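Local coordinates for protein DNA polymerase III subunit beta (PDB 5WCE) that probably tethers DNA polymerases and other proteins to DNA as a ring-shaped sliding clamp, giving them processivity, at residues A[136-141]-A[195-200]; A[61-66]-A[240-245]; A[147-152]-A[343-348]. One frame throughout, in Å; residues are numbered along the deposited sequence. Where two conformers were deposited one is given.

Contact 1 (A[136-141]-A[195-200]); sequences IAVDTN and PAPEGA
The flat group of the 195-200 loop that meets strand 136-139 is the peptide between G199 and A200, and I136 covers one of its faces. I136 CG1 stands over G199 C at 3.9 Å. I136 CG2 lies above A200 N, likewise at 3.9 Å. I136 CD1 comes closest, reaching G199 O at 3.3 Å from the same side. With chi1 at -62°, I136 CG1 is anti to the carbonyl carbon and CG2 anti to the backbone N, an arrangement that spreads both branches over the peptide. The peptide is held by the turn it closes, since A200 N donates to P197 O at 3.0 Å. The backbone angles of E198 and G199 between them make this a type II beta turn. At G199 phi is 94°, and a CB would be jammed against the carbonyl oxygen of E198.

P197, a puckered ring, turns its CB and CG to the strand. CB touches A137 O at 3.5 Å, while CG rests against V138 CG2 at 4.1 Å, the two side chains crossing obliquely; L179 also packs on this proline. The polar link is indirect: one water donates to A137 O at 2.7 Å and to E198 O at 2.9 Å, bridging two backbone carbonyls on the more exposed margin of the contact.

Beyond the contact, D139 is the N-cap of helix 140-148, its OD1 accepting from E142 N. I136 and V138 pair with L229 and V227, which places the strand at the outer end of its sheet within this chain. The loop leaves strand 188-195 of a second sheet, so this contact joins the two sheets of a DNA-clamp domain, the central one of three in this bacterial subunit.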
# COMPACT_ATOMS: atom_id res chain seq x y z
N ILE A 136 -37.20 -3.99 -4.10
CA ILE A 136 -37.14 -5.27 -3.42
C ILE A 136 -36.17 -5.10 -2.24
O ILE A 136 -34.99 -4.90 -2.44
CB ILE A 136 -36.59 -6.33 -4.37
CG1 ILE A 136 -37.52 -6.50 -5.57
CG2 ILE A 136 -36.38 -7.63 -3.64
CD1 ILE A 136 -36.90 -7.17 -6.77
N ALA A 137 -36.66 -5.20 -1.01
CA ALA A 137 -35.82 -5.08 0.19
C ALA A 137 -35.03 -6.37 0.39
O ALA A 137 -35.61 -7.45 0.39
CB ALA A 137 -36.64 -4.78 1.42
N VAL A 138 -33.71 -6.21 0.45
CA VAL A 138 -32.78 -7.30 0.66
C VAL A 138 -32.01 -7.05 1.92
O VAL A 138 -31.39 -6.00 2.09
CB VAL A 138 -31.79 -7.50 -0.53
CG1 VAL A 138 -30.98 -8.76 -0.33
CG2 VAL A 138 -32.56 -7.53 -1.85
N ASP A 139 -32.02 -8.04 2.81
CA ASP A 139 -31.17 -7.93 3.99
C ASP A 139 -29.71 -7.62 3.63
O ASP A 139 -29.09 -8.31 2.79
CB ASP A 139 -31.27 -9.23 4.82
CG ASP A 139 -30.45 -9.15 6.05
OD1 ASP A 139 -29.21 -9.35 6.02
OD2 ASP A 139 -31.04 -8.83 7.07
N THR A 140 -29.15 -6.61 4.26
CA THR A 140 -27.86 -6.07 3.88
C THR A 140 -26.72 -7.05 4.09
O THR A 140 -25.81 -7.17 3.26
CB THR A 140 -27.55 -4.76 4.65
OG1 THR A 140 -28.54 -3.76 4.34
CG2 THR A 140 -26.20 -4.22 4.28
N ASN A 141 -26.74 -7.70 5.24
CA ASN A 141 -25.72 -8.72 5.56
C ASN A 141 -25.79 -9.90 4.58
O ASN A 141 -24.76 -10.38 4.15
CB ASN A 141 -25.86 -9.17 7.01
CG ASN A 141 -25.34 -8.12 8.00
OD1 ASN A 141 -24.42 -7.31 7.72
ND2 ASN A 141 -25.89 -8.16 9.18
N PRO A 195 -32.26 -17.66 0.52
CA PRO A 195 -33.69 -17.69 0.22
C PRO A 195 -34.10 -16.38 -0.45
O PRO A 195 -33.70 -15.31 -0.01
CB PRO A 195 -34.37 -17.85 1.59
CG PRO A 195 -33.29 -18.37 2.50
CD PRO A 195 -31.98 -17.86 1.95
N ALA A 196 -34.90 -16.47 -1.51
CA ALA A 196 -35.25 -15.28 -2.29
C ALA A 196 -36.09 -14.35 -1.44
O ALA A 196 -37.13 -14.76 -0.92
CB ALA A 196 -35.99 -15.67 -3.57
N PRO A 197 -35.64 -13.09 -1.26
CA PRO A 197 -36.48 -12.10 -0.58
C PRO A 197 -37.85 -11.97 -1.22
O PRO A 197 -38.02 -12.29 -2.42
CB PRO A 197 -35.72 -10.77 -0.74
CG PRO A 197 -34.34 -11.15 -1.09
CD PRO A 197 -34.39 -12.50 -1.76
N GLU A 198 -38.83 -11.56 -0.44
CA GLU A 198 -40.15 -11.28 -0.97
C GLU A 198 -40.02 -10.22 -2.08
O GLU A 198 -39.37 -9.20 -1.86
CB GLU A 198 -41.08 -10.81 0.15
CG GLU A 198 -42.50 -10.56 -0.30
CD GLU A 198 -43.38 -10.08 0.83
OE1 GLU A 198 -44.06 -10.96 1.43
OE2 GLU A 198 -43.42 -8.84 1.09
N GLY A 199 -40.58 -10.52 -3.25
CA GLY A 199 -40.48 -9.64 -4.42
C GLY A 199 -39.34 -9.91 -5.39
O GLY A 199 -39.33 -9.40 -6.50
N ALA A 200 -38.37 -10.74 -5.01
CA ALA A 200 -37.27 -11.06 -5.88
C ALA A 200 -37.58 -12.21 -6.76
O ALA A 200 -36.86 -12.43 -7.72
CB ALA A 200 -36.05 -11.38 -5.06
O HOH W 1 -38.20 -8.09 0.49

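Contact 2 (A[61-66]-A[240-245]); sequences IDEGFA and FGAAAL
I61 and A244 form an antiparallel hydrogen-bonded pair in which both backbone groups of each residue are used. I61 N donates to A244 O at 2.9 Å, nearly straight at 168° and in the carbonyl plane. The return bond, A244 N to I61 O, is also 2.9 Å long but more bent, at 157°, with its donor tilted out of the carbonyl plane. I61 O takes a further CA-H...O contact from A243 CA at 3.2 Å. Strand 58-65 of the N-terminal domain thus lies side by side, antiparallel, with strand 243-248 of the central domain, so that one sheet spans both clamp domains.

Just before A244 the chain makes a type II' turn from F240 to A243, whose A243 N is satisfied by F240 O rather than by D62. With CG anti to the backbone N (chi1 -161°), D62 sets CG against A243 CB. Its OD1 accepts a weak bond from E63 N at 2.9 Å and lies 3.4 Å from A242 CB; OD2 is taken by H23 ND1. An alanine in place of D62 would probably leave H23 ND1 without this acceptor and E63 N without its weak one, and open a gap beside A243 CB where CG now packs. E63 touches the turn with its aliphatic part, CG resting 3.6 Å from A242 CB, while OE2 forms a salt bridge with R48.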
# COMPACT_ATOMS: atom_id res chain seq x y z
N ILE A 61 -25.64 8.63 -6.60
CA ILE A 61 -26.32 9.87 -6.11
C ILE A 61 -26.33 9.83 -4.60
O ILE A 61 -26.34 8.72 -3.97
CB ILE A 61 -27.75 10.03 -6.70
CG1 ILE A 61 -27.71 10.02 -8.24
CG2 ILE A 61 -28.42 11.34 -6.28
CD1 ILE A 61 -29.04 10.29 -8.92
N ASP A 62 -26.32 11.01 -3.97
CA ASP A 62 -26.45 11.10 -2.54
C ASP A 62 -27.02 12.45 -2.19
O ASP A 62 -27.17 13.33 -3.07
CB ASP A 62 -25.10 10.79 -1.86
CG ASP A 62 -25.23 10.41 -0.34
OD1 ASP A 62 -26.32 10.23 0.22
OD2 ASP A 62 -24.19 10.35 0.32
N GLU A 63 -27.50 12.58 -0.97
CA GLU A 63 -28.12 13.83 -0.54
C GLU A 63 -27.68 14.15 0.87
O GLU A 63 -27.44 13.25 1.66
CB GLU A 63 -29.64 13.81 -0.68
CG GLU A 63 -30.34 12.77 0.15
CD GLU A 63 -31.87 12.91 0.20
OE1 GLU A 63 -32.50 13.56 -0.68
OE2 GLU A 63 -32.43 12.42 1.21
N GLY A 64 -27.54 15.43 1.15
CA GLY A 64 -27.29 15.89 2.51
C GLY A 64 -28.16 17.08 2.84
O GLY A 64 -28.57 17.81 1.95
N PHE A 65 -28.42 17.29 4.14
CA PHE A 65 -29.17 18.47 4.58
C PHE A 65 -28.29 19.70 4.44
O PHE A 65 -27.07 19.61 4.69
CB PHE A 65 -29.60 18.31 6.03
CG PHE A 65 -30.59 17.19 6.23
CD1 PHE A 65 -31.85 17.25 5.61
CD2 PHE A 65 -30.26 16.11 7.01
CE1 PHE A 65 -32.77 16.21 5.80
CE2 PHE A 65 -31.17 15.06 7.19
CZ PHE A 65 -32.41 15.13 6.57
N ALA A 66 -28.89 20.80 4.01
CA ALA A 66 -28.19 22.07 3.86
C ALA A 66 -29.18 23.21 4.01
O ALA A 66 -30.38 23.04 3.76
CB ALA A 66 -27.54 22.15 2.51
N PHE A 240 -29.48 2.79 -0.75
CA PHE A 240 -28.90 2.67 0.60
C PHE A 240 -29.29 3.93 1.36
O PHE A 240 -28.42 4.85 1.53
CB PHE A 240 -27.37 2.67 0.52
CG PHE A 240 -26.77 1.83 -0.59
CD1 PHE A 240 -26.36 0.50 -0.32
CD2 PHE A 240 -26.49 2.36 -1.83
CE1 PHE A 240 -25.75 -0.26 -1.28
CE2 PHE A 240 -25.91 1.60 -2.82
CZ PHE A 240 -25.55 0.27 -2.54
N GLY A 241 -30.55 4.07 1.71
CA GLY A 241 -31.07 5.31 2.32
C GLY A 241 -30.94 6.53 1.41
O GLY A 241 -31.54 6.58 0.36
N ALA A 242 -30.10 7.48 1.78
CA ALA A 242 -29.93 8.69 0.98
C ALA A 242 -29.09 8.47 -0.30
O ALA A 242 -29.21 9.21 -1.27
CB ALA A 242 -29.31 9.80 1.85
N ALA A 243 -28.22 7.47 -0.29
CA ALA A 243 -27.39 7.20 -1.41
C ALA A 243 -28.06 6.15 -2.33
O ALA A 243 -28.86 5.29 -1.85
CB ALA A 243 -26.04 6.75 -0.94
N ALA A 244 -27.76 6.21 -3.63
CA ALA A 244 -28.28 5.18 -4.61
C ALA A 244 -27.27 4.97 -5.72
O ALA A 244 -26.51 5.89 -6.11
CB ALA A 244 -29.61 5.62 -5.18
N LEU A 245 -27.16 3.75 -6.22
CA LEU A 245 -26.24 3.45 -7.30
C LEU A 245 -27.09 2.84 -8.41
O LEU A 245 -27.76 1.82 -8.18
CB LEU A 245 -25.20 2.47 -6.78
CG LEU A 245 -24.02 2.03 -7.63
CD1 LEU A 245 -23.41 0.76 -6.99
CD2 LEU A 245 -24.35 1.66 -9.03

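Contact 3 (A[147-152]-A[343-348]); sequences IDKTRF and QIAGPQ
Q343 lays its side chain against K149 and F152, at the junction where the central and C-terminal DNA-clamp domains meet. Residues 147-152 include the end of helix 140-148 and the chain after it; the segment 343-348 begins where helix 334-343 runs out. The backbones stay apart, with K149 and Q343 nearest at 6.3 Å between CA atoms, so side chains fill the interval.

The tight part is the Q343 side chain. Its chain bends at chi2 (-62°), turning CD back toward the 147-152 backbone. There OE1 comes to 3.4 Å from K149 CA. On the other flank Q343 CG meets F152 CE1 at 3.7 Å, and Q343 NE2 lies 3.8 Å from F152 CD1. The amide and phenyl planes are only 3° apart, and the two side chains slide past each other in opposite directions. Y372 adjoins this half: it touches both F152 and Q343, and its OH is hydrogen-bonded to K149 O. D148 offers mainly its backbone here, as its carboxylate turns away to a salt bridge with R217.

The loose part is the K149 ammonium end. Its aliphatic chain, bent at chi2 (-78°), also runs antiparallel to Q343, but the direct bond from NZ to Q343 O is weak, at 3.4 Å. A345 CB, farther still, is the remaining neighbour of NZ in the loop. Solvent supplies firmer links. K149 NZ donates to two waters, and each of these donates in turn to Q343 O, so one carbonyl oxygen gathers the lysine and both waters. This contact is therefore packed on the F152 side and hydrated on the lysine side. The shorter of the two K149 NZ-to-water bonds measures 2.7 Å, and its water continues to Q343 O at 3.1 Å.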
# COMPACT_ATOMS: atom_id res chain seq x y z
N ILE A 147 -22.04 -11.20 -2.25
CA ILE A 147 -20.94 -10.59 -2.92
C ILE A 147 -19.58 -11.13 -2.43
O ILE A 147 -18.73 -11.56 -3.24
CB ILE A 147 -21.00 -9.03 -2.83
CG1 ILE A 147 -22.19 -8.52 -3.63
CG2 ILE A 147 -19.72 -8.41 -3.34
CD1 ILE A 147 -22.57 -7.07 -3.31
N ASP A 148 -19.37 -11.11 -1.12
CA ASP A 148 -18.06 -11.51 -0.58
C ASP A 148 -17.69 -12.99 -0.86
O ASP A 148 -16.52 -13.31 -1.07
CB ASP A 148 -17.94 -11.21 0.90
CG ASP A 148 -17.81 -9.68 1.22
OD1 ASP A 148 -17.76 -8.87 0.26
OD2 ASP A 148 -17.84 -9.34 2.43
N LYS A 149 -18.68 -13.86 -0.90
CA LYS A 149 -18.49 -15.27 -1.27
C LYS A 149 -18.12 -15.52 -2.72
O LYS A 149 -17.65 -16.60 -3.05
CB LYS A 149 -19.71 -16.09 -0.91
CG LYS A 149 -20.08 -16.14 0.56
CD LYS A 149 -19.18 -17.10 1.34
CE LYS A 149 -19.72 -17.30 2.73
NZ LYS A 149 -18.70 -17.98 3.57
N THR A 150 -18.36 -14.55 -3.63
CA THR A 150 -18.21 -14.80 -5.07
C THR A 150 -17.33 -13.83 -5.86
O THR A 150 -16.85 -14.17 -6.91
CB THR A 150 -19.58 -14.79 -5.76
OG1 THR A 150 -20.21 -13.50 -5.55
CG2 THR A 150 -20.46 -15.89 -5.19
N ARG A 151 -17.12 -12.60 -5.38
CA ARG A 151 -16.64 -11.56 -6.31
C ARG A 151 -15.18 -11.76 -6.73
O ARG A 151 -14.79 -11.35 -7.80
CB ARG A 151 -16.85 -10.17 -5.72
CG ARG A 151 -15.87 -9.77 -4.70
CD ARG A 151 -16.12 -8.43 -4.05
NE ARG A 151 -15.56 -7.35 -4.79
CZ ARG A 151 -15.12 -6.19 -4.24
NH1 ARG A 151 -15.19 -5.95 -2.93
NH2 ARG A 151 -14.61 -5.29 -5.04
N PHE A 152 -14.42 -12.48 -5.91
CA PHE A 152 -13.04 -12.83 -6.23
C PHE A 152 -12.94 -13.59 -7.54
O PHE A 152 -11.93 -13.52 -8.21
CB PHE A 152 -12.40 -13.63 -5.08
CG PHE A 152 -12.86 -15.08 -5.02
CD1 PHE A 152 -14.00 -15.44 -4.31
CD2 PHE A 152 -12.18 -16.07 -5.74
CE1 PHE A 152 -14.46 -16.76 -4.30
CE2 PHE A 152 -12.64 -17.39 -5.72
CZ PHE A 152 -13.74 -17.74 -4.99
N GLN A 343 -12.54 -18.86 1.42
CA GLN A 343 -13.99 -18.68 1.56
C GLN A 343 -14.63 -19.64 2.51
O GLN A 343 -15.71 -19.39 2.98
CB GLN A 343 -14.68 -18.80 0.20
CG GLN A 343 -14.29 -17.69 -0.76
CD GLN A 343 -14.69 -16.33 -0.24
OE1 GLN A 343 -15.70 -16.18 0.46
NE2 GLN A 343 -13.84 -15.34 -0.50
N ILE A 344 -13.95 -20.72 2.84
CA ILE A 344 -14.53 -21.77 3.64
C ILE A 344 -14.68 -21.23 5.07
O ILE A 344 -13.72 -20.67 5.63
CB ILE A 344 -13.62 -23.02 3.59
CG1 ILE A 344 -13.61 -23.61 2.17
CG2 ILE A 344 -14.00 -24.05 4.63
CD1 ILE A 344 -14.93 -24.05 1.59
N ALA A 345 -15.87 -21.38 5.65
CA ALA A 345 -16.24 -20.67 6.90
C ALA A 345 -15.91 -21.45 8.17
O ALA A 345 -15.98 -20.89 9.26
CB ALA A 345 -17.73 -20.33 6.86
N GLY A 346 -15.65 -22.76 8.07
CA GLY A 346 -15.37 -23.59 9.24
C GLY A 346 -14.08 -24.36 9.12
O GLY A 346 -13.34 -24.14 8.19
N PRO A 347 -13.88 -25.37 9.98
CA PRO A 347 -12.58 -26.03 9.95
C PRO A 347 -12.37 -27.01 8.79
O PRO A 347 -11.22 -27.24 8.44
CB PRO A 347 -12.51 -26.74 11.30
CG PRO A 347 -13.93 -26.94 11.70
CD PRO A 347 -14.65 -25.71 11.18
N GLN A 348 -13.42 -27.61 8.26
CA GLN A 348 -13.25 -28.54 7.14
C GLN A 348 -13.64 -28.00 5.78
O GLN A 348 -14.49 -27.14 5.65
CB GLN A 348 -14.04 -29.83 7.36
CG GLN A 348 -13.87 -30.43 8.73
CD GLN A 348 -13.86 -31.94 8.71
OE1 GLN A 348 -14.94 -32.60 8.70
NE2 GLN A 348 -12.64 -32.51 8.74
O HOH W 2 -18.05 -20.65 2.50
O HOH W 3 -16.41 -16.56 3.91

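Overall arrangement
Along the chain the segments come in the order 61-66, 136-141, 147-152, 195-200, 240-245, 343-348. Contact 1 therefore falls wholly between the two halves of contact 2, whereas contact 3 interleaves with both. The central domain takes part in all three. Contacts 1 and 2, centres 21 Å apart, reach the same eight-stranded sheet; contacts 1 and 3, centres 20 Å apart, share helix 140-148. Contacts 2 and 3 lie on opposite sides of the chain's centre, 31 Å between centres. Contact 2 thus joins the central domain to the N-terminal one, contact 3 to the C-terminal one, and contact 1 ties together, within the central domain, the two sheets that it shares with its neighbours, in a half-ring that dimerises around DNA.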